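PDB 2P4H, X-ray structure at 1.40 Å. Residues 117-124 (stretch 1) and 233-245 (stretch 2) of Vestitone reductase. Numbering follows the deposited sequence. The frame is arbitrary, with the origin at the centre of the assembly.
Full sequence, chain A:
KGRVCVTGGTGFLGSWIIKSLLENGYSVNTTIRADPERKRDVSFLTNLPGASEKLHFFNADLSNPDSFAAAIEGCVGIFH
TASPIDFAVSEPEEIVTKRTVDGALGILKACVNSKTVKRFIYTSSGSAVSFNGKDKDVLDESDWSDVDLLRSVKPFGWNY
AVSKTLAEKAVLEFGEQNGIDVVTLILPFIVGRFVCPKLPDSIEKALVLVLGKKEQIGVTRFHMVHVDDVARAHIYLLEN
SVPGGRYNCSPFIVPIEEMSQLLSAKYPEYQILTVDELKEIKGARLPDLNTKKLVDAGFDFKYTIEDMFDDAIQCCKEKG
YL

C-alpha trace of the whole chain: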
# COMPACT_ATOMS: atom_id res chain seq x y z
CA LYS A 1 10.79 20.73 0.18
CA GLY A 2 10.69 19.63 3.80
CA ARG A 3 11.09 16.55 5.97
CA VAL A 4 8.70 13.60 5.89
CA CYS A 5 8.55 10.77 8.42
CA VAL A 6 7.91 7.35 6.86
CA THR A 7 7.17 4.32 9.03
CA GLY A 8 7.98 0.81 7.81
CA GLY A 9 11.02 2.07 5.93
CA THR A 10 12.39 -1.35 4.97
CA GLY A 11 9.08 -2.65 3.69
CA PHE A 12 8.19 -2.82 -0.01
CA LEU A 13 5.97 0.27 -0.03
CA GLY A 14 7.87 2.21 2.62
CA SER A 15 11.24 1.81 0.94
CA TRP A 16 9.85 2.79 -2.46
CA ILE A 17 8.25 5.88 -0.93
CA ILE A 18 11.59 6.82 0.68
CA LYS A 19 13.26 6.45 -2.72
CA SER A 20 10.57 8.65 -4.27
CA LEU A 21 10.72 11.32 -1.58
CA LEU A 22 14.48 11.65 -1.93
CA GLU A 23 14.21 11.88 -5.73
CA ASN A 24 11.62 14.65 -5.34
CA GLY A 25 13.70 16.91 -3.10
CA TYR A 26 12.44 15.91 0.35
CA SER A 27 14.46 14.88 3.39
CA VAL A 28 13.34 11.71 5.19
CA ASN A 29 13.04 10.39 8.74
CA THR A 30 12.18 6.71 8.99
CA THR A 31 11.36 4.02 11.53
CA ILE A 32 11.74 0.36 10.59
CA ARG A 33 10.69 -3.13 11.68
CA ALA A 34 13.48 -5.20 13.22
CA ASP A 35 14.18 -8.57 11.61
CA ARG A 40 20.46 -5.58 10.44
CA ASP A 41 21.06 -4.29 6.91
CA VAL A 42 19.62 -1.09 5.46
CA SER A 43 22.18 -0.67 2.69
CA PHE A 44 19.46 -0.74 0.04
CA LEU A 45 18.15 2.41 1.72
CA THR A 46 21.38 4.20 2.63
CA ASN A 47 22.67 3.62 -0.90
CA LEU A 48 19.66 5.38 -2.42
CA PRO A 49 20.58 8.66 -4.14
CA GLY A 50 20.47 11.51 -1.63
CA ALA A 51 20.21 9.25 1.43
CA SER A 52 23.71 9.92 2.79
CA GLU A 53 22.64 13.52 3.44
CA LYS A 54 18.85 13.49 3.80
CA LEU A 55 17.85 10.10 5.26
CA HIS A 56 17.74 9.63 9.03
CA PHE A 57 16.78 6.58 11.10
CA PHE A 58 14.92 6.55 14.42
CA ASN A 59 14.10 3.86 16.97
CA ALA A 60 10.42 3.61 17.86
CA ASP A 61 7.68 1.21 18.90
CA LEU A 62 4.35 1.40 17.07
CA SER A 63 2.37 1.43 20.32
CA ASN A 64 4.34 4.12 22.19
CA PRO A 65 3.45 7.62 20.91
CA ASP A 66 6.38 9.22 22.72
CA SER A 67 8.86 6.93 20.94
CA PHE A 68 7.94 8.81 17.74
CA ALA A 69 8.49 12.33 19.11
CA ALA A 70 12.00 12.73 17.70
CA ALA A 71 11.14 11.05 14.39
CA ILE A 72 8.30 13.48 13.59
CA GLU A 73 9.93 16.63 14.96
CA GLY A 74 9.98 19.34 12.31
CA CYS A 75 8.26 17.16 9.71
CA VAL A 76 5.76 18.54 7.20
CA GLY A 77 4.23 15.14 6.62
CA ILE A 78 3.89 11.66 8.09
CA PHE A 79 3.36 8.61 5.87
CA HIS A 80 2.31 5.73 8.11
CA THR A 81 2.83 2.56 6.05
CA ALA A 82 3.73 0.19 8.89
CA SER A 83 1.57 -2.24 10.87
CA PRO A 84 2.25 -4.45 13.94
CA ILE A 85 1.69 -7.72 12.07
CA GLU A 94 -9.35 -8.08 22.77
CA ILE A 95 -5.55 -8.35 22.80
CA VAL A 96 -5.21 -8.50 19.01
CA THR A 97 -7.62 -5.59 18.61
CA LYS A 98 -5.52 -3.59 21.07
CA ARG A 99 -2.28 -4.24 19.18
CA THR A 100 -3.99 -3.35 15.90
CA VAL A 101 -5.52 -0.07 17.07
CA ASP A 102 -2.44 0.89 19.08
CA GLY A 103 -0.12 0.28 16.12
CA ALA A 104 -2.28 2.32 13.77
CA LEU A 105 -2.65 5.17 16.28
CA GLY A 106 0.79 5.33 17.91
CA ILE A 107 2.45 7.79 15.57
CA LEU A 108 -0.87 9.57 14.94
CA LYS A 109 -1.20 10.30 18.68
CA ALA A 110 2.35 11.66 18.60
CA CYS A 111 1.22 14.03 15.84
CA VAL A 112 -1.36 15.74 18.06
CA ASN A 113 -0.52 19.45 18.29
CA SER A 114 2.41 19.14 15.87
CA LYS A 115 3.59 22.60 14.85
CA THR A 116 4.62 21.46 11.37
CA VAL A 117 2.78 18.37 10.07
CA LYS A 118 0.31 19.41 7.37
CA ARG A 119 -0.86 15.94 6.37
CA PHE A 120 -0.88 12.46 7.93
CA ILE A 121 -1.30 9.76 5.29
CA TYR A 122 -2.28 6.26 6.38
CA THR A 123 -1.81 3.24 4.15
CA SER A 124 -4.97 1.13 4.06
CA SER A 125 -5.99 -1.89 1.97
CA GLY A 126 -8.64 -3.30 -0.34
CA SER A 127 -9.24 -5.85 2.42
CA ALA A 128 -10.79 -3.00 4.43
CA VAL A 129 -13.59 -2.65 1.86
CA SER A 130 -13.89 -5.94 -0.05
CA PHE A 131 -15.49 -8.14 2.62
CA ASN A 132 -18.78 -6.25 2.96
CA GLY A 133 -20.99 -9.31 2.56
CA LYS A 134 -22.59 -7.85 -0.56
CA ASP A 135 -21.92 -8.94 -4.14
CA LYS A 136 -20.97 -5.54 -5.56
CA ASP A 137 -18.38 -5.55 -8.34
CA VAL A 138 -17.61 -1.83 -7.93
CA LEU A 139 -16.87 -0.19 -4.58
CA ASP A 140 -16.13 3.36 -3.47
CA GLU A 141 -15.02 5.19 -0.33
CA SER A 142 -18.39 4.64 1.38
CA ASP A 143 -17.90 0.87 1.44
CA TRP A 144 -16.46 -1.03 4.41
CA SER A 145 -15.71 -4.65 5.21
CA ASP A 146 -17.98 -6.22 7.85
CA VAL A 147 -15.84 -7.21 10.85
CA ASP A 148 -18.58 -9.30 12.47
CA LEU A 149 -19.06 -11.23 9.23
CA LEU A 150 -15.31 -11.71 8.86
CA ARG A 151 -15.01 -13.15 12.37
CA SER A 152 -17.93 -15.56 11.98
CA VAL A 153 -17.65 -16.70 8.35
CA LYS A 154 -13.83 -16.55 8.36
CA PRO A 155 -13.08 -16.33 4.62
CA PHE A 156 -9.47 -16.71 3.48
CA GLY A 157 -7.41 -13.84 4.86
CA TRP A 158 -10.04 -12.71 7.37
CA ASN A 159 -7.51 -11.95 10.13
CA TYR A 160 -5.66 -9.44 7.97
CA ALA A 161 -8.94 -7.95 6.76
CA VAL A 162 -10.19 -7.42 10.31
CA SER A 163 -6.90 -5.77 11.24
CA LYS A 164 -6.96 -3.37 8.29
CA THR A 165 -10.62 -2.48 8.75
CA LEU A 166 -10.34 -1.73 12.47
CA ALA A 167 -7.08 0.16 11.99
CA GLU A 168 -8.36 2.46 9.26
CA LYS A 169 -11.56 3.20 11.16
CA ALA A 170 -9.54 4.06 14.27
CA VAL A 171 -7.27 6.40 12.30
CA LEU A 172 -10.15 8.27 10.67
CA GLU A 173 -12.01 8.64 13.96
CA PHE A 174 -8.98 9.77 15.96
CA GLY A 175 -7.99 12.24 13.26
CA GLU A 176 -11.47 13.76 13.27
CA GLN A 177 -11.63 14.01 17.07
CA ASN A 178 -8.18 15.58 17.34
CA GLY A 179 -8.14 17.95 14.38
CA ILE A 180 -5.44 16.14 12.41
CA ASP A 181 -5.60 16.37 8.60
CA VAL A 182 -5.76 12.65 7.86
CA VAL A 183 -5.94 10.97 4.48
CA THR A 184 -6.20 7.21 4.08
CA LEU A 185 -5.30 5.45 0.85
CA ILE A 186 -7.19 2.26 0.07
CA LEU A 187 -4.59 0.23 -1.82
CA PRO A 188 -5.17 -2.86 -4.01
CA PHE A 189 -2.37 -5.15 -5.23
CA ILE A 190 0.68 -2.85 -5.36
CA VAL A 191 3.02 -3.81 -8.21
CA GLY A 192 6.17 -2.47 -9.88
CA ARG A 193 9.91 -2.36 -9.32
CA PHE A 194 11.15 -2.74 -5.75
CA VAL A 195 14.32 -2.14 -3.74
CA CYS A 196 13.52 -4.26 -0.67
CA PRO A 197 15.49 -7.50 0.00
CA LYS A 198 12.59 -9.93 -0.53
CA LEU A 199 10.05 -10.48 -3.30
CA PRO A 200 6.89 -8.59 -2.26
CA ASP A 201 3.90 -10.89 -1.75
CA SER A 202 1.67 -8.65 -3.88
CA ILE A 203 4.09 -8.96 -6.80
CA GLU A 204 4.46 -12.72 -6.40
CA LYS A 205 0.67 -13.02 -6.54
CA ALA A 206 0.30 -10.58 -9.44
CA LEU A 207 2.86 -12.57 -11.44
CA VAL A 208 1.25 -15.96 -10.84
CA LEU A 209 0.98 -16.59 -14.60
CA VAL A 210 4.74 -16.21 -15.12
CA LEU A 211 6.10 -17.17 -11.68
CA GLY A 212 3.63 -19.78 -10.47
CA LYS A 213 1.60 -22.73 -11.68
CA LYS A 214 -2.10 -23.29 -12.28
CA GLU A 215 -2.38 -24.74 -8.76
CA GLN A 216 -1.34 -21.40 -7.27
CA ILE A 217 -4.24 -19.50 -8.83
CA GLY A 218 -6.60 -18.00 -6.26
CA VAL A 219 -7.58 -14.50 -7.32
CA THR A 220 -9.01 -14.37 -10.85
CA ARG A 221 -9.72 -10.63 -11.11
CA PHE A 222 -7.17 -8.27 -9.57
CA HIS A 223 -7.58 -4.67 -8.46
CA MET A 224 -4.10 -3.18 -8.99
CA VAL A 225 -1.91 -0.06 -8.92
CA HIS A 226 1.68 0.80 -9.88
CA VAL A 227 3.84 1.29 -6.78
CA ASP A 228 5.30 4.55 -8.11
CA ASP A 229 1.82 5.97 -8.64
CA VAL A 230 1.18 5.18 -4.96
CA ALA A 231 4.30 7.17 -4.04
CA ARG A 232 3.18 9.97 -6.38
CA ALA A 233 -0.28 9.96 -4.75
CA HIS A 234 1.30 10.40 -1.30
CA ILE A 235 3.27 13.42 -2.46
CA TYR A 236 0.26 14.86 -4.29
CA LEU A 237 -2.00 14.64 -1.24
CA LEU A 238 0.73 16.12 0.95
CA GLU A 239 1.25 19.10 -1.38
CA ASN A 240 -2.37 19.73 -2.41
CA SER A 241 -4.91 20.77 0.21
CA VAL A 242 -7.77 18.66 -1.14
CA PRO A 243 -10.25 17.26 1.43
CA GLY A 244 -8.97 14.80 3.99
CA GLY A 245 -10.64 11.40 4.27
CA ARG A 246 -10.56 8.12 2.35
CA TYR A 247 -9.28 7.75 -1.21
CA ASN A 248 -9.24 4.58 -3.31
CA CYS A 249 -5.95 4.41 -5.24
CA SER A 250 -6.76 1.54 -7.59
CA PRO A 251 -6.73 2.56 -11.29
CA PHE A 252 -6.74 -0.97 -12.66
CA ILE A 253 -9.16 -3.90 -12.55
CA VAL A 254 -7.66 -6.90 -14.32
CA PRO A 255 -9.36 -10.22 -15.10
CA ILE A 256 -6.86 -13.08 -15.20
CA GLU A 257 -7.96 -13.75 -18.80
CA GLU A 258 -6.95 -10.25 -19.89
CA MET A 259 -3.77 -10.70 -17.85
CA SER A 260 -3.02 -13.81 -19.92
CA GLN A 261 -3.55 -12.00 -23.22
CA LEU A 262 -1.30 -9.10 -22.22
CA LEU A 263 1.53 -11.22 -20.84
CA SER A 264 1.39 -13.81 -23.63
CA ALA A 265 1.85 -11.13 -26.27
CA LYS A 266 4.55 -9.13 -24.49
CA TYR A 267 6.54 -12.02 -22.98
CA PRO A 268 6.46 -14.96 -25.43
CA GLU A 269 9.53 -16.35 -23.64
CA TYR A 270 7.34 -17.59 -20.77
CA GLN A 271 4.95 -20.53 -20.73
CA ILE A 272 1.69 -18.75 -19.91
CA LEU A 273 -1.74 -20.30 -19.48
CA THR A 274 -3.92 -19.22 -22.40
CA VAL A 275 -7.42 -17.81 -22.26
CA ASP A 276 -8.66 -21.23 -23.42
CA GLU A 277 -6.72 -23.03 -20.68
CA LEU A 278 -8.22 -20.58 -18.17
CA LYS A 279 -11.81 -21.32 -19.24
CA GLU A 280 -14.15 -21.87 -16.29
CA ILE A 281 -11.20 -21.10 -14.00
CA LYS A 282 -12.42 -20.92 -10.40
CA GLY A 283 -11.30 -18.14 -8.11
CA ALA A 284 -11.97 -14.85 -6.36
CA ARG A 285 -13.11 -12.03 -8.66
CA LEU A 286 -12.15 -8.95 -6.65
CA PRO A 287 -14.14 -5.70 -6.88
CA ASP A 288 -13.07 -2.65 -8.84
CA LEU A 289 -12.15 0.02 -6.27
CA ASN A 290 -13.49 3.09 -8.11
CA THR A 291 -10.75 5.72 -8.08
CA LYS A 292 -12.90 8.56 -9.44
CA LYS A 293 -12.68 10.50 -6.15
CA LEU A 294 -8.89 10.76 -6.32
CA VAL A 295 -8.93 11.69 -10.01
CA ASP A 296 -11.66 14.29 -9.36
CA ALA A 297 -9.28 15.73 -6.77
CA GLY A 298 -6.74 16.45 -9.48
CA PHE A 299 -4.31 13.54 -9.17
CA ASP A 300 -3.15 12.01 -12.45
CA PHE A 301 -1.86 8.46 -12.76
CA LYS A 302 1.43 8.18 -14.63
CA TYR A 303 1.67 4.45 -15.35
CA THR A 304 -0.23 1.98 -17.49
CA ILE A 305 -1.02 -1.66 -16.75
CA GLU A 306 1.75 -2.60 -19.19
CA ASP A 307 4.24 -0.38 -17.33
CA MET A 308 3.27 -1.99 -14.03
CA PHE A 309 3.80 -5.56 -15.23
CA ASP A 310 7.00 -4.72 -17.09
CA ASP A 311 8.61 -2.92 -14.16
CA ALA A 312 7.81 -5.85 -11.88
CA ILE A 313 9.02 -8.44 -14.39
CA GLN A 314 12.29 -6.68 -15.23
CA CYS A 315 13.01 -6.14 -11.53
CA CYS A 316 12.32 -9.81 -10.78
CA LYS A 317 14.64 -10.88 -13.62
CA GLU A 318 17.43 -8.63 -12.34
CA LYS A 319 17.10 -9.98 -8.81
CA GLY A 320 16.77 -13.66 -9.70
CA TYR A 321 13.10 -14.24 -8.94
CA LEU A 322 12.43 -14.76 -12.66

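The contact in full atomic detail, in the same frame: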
# COMPACT_ATOMS: atom_id res chain seq x y z
N VAL A 117 3.42 19.36 10.95
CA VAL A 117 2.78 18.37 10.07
C VAL A 117 1.51 18.91 9.43
O VAL A 117 0.56 19.29 10.12
CB VAL A 117 2.46 17.07 10.84
CG1 VAL A 117 1.68 16.12 9.94
CG2 VAL A 117 3.75 16.41 11.31
N LYS A 118 1.48 18.92 8.09
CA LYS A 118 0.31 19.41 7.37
C LYS A 118 -0.60 18.28 6.89
O LYS A 118 -1.77 18.51 6.60
CB LYS A 118 0.73 20.31 6.20
CG LYS A 118 1.64 19.68 5.17
CD LYS A 118 2.00 20.70 4.10
CE LYS A 118 2.88 20.12 3.01
NZ LYS A 118 3.21 21.13 1.98
N ARG A 119 -0.06 17.08 6.79
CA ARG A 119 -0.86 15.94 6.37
C ARG A 119 -0.31 14.63 6.92
O ARG A 119 0.91 14.40 6.91
CB ARG A 119 -0.96 15.83 4.85
CG ARG A 119 -2.02 14.84 4.38
CD ARG A 119 -3.41 15.47 4.29
NE ARG A 119 -3.62 16.04 2.96
CZ ARG A 119 -4.78 16.51 2.51
NH1 ARG A 119 -5.86 16.50 3.28
NH2 ARG A 119 -4.86 16.97 1.27
N PHE A 120 -1.21 13.78 7.40
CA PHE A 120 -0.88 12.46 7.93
C PHE A 120 -1.55 11.50 6.95
O PHE A 120 -2.77 11.53 6.79
CB PHE A 120 -1.47 12.28 9.33
CG PHE A 120 -1.16 10.95 9.96
CD1 PHE A 120 -1.85 9.80 9.58
CD2 PHE A 120 -0.17 10.84 10.94
CE1 PHE A 120 -1.57 8.57 10.16
CE2 PHE A 120 0.12 9.61 11.53
CZ PHE A 120 -0.58 8.47 11.14
N ILE A 121 -0.75 10.69 6.27
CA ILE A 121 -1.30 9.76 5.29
C ILE A 121 -1.13 8.32 5.76
O ILE A 121 -0.01 7.84 5.98
CB ILE A 121 -0.63 9.94 3.91
CG1 ILE A 121 -0.78 11.41 3.48
CG2 ILE A 121 -1.29 9.04 2.89
CD1 ILE A 121 -0.24 11.71 2.09
N TYR A 122 -2.26 7.64 5.92
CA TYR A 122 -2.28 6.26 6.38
C TYR A 122 -2.53 5.30 5.24
O TYR A 122 -3.45 5.48 4.45
CB TYR A 122 -3.38 6.09 7.43
CG TYR A 122 -3.42 4.70 8.02
CD1 TYR A 122 -2.41 4.28 8.89
CD2 TYR A 122 -4.43 3.80 7.69
CE1 TYR A 122 -2.40 3.00 9.41
CE2 TYR A 122 -4.42 2.50 8.22
CZ TYR A 122 -3.40 2.11 9.08
OH TYR A 122 -3.37 0.84 9.60
N THR A 123 -1.70 4.26 5.17
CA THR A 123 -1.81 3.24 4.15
C THR A 123 -2.86 2.21 4.53
O THR A 123 -2.69 1.50 5.53
CB THR A 123 -0.46 2.51 3.95
OG1 THR A 123 0.49 3.41 3.36
CG2 THR A 123 -0.63 1.29 3.06
N SER A 124 -3.96 2.13 3.78
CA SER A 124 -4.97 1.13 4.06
C SER A 124 -4.93 0.06 2.97
O SER A 124 -3.97 0.00 2.20
CB SER A 124 -6.37 1.74 4.17
OG SER A 124 -7.26 0.78 4.74
N ALA A 233 0.97 9.57 -5.40
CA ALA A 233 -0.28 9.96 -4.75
C ALA A 233 -0.01 10.52 -3.35
O ALA A 233 -0.67 11.46 -2.93
CB ALA A 233 -1.23 8.77 -4.67
N HIS A 234 0.94 9.92 -2.64
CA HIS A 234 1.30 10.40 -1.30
C HIS A 234 1.80 11.83 -1.38
O HIS A 234 1.37 12.70 -0.62
CB HIS A 234 2.39 9.52 -0.68
CG HIS A 234 1.89 8.25 -0.07
ND1 HIS A 234 1.79 8.07 1.30
CD2 HIS A 234 1.47 7.09 -0.63
CE1 HIS A 234 1.33 6.85 1.55
NE2 HIS A 234 1.13 6.24 0.39
N ILE A 235 2.72 12.09 -2.31
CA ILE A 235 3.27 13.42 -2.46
C ILE A 235 2.20 14.41 -2.90
O ILE A 235 2.14 15.54 -2.40
CB ILE A 235 4.45 13.41 -3.46
CG1 ILE A 235 5.60 12.57 -2.88
CG2 ILE A 235 4.92 14.83 -3.74
CD1 ILE A 235 6.78 12.39 -3.82
N TYR A 236 1.33 13.99 -3.81
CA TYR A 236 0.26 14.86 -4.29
C TYR A 236 -0.66 15.29 -3.15
O TYR A 236 -0.98 16.48 -3.01
CB TYR A 236 -0.57 14.14 -5.36
CG TYR A 236 -1.66 15.01 -5.93
CD1 TYR A 236 -1.40 15.91 -6.96
CD2 TYR A 236 -2.95 14.98 -5.40
CE1 TYR A 236 -2.39 16.76 -7.44
CE2 TYR A 236 -3.95 15.83 -5.87
CZ TYR A 236 -3.66 16.72 -6.89
OH TYR A 236 -4.65 17.55 -7.36
N LEU A 237 -1.10 14.33 -2.34
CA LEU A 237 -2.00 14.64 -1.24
C LEU A 237 -1.33 15.44 -0.13
O LEU A 237 -2.00 16.12 0.64
CB LEU A 237 -2.60 13.34 -0.70
CG LEU A 237 -3.51 12.66 -1.73
CD1 LEU A 237 -3.87 11.25 -1.28
CD2 LEU A 237 -4.77 13.50 -1.94
N LEU A 238 -0.01 15.36 -0.05
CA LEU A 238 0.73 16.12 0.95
C LEU A 238 0.85 17.58 0.49
O LEU A 238 0.73 18.50 1.30
CB LEU A 238 2.13 15.55 1.14
CG LEU A 238 3.12 16.43 1.92
CD1 LEU A 238 2.68 16.56 3.36
CD2 LEU A 238 4.51 15.82 1.84
N GLU A 239 1.07 17.77 -0.81
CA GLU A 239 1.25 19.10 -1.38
C GLU A 239 -0.02 19.84 -1.79
O GLU A 239 0.00 21.07 -1.93
CB GLU A 239 2.18 19.01 -2.60
CG GLU A 239 3.52 18.34 -2.33
CD GLU A 239 4.43 18.32 -3.55
OE1 GLU A 239 3.91 18.27 -4.69
OE2 GLU A 239 5.67 18.33 -3.38
N ASN A 240 -1.11 19.12 -2.00
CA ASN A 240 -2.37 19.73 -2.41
C ASN A 240 -3.43 19.58 -1.33
O ASN A 240 -3.79 18.47 -0.94
CB ASN A 240 -2.83 19.10 -3.72
CG ASN A 240 -1.87 19.37 -4.86
OD1 ASN A 240 -1.97 20.40 -5.54
ND2 ASN A 240 -0.93 18.46 -5.07
N SER A 241 -3.92 20.72 -0.86
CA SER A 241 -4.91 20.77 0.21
C SER A 241 -6.33 20.32 -0.12
O SER A 241 -7.30 20.98 0.25
CB SER A 241 -4.95 22.19 0.80
OG SER A 241 -5.29 23.13 -0.20
N VAL A 242 -6.45 19.20 -0.82
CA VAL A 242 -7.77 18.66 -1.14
C VAL A 242 -8.34 18.08 0.16
O VAL A 242 -7.60 17.89 1.12
CB VAL A 242 -7.69 17.57 -2.24
CG1 VAL A 242 -7.16 18.19 -3.53
CG2 VAL A 242 -6.78 16.44 -1.80
N PRO A 243 -9.64 17.80 0.21
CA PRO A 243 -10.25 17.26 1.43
C PRO A 243 -9.59 16.02 2.01
O PRO A 243 -9.14 15.13 1.28
CB PRO A 243 -11.69 16.97 1.01
CG PRO A 243 -11.94 18.02 -0.03
CD PRO A 243 -10.67 18.00 -0.84
N GLY A 244 -9.53 15.96 3.34
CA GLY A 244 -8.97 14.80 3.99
C GLY A 244 -10.03 13.71 3.91
O GLY A 244 -11.16 13.98 3.47
N GLY A 245 -9.69 12.50 4.32
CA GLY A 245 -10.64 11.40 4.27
C GLY A 245 -10.08 10.22 3.51
O GLY A 245 -8.86 10.11 3.31

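The strand that runs through Ile-121 and on past this stretch lies nearly antiparallel to the helix that closes at Glu-239 (151° between their directions, 8.7 Å at closest approach), and Arg-119 CA lies 5.7 Å from Leu-238 CA. Strand side chains alternate: Arg-119 and Ile-121 point toward the helix, Phe-120 and Tyr-122 away. Arg-119 dominates the bonding. Its buried guanidinium reaches main-chain carbonyls of the last helical turn and the loop after it, with all three acceptors near its plane. Arg-119 NE donates to Leu-237 O (2.8 Å), and Arg-119 NH2 donates to the same oxygen at 3.0 Å. Val-242 O is held in the same forked way, by Arg-119 NH2 at 2.9 Å and Arg-119 NH1 at 3.1 Å, while a weak bond joins Arg-119 NH2 to Asn-240 O (2.9 Å). NH1 is also hydrogen-bonded elsewhere in the structure. Within these two stretches its acceptors are all main-chain oxygens, with no carboxylate of either stretch bonded to it. On the helix side, Asn-240 ND2 and Asn-240 N both donate to Tyr-236 O (2.9 and 2.8 Å), securing the last turn. Carbon contacts accompany these bonds: Ile-121 CD1 sits 4.0 Å from Leu-237 CB, and Arg-119 CB 4.0 Å from Leu-238 CD1. The extended Lys-118 chain lies along Leu-238, Lys-118 CE 3.6 Å from Leu-238 CD1. His-234 fills the space beside Ile-121 and Thr-123.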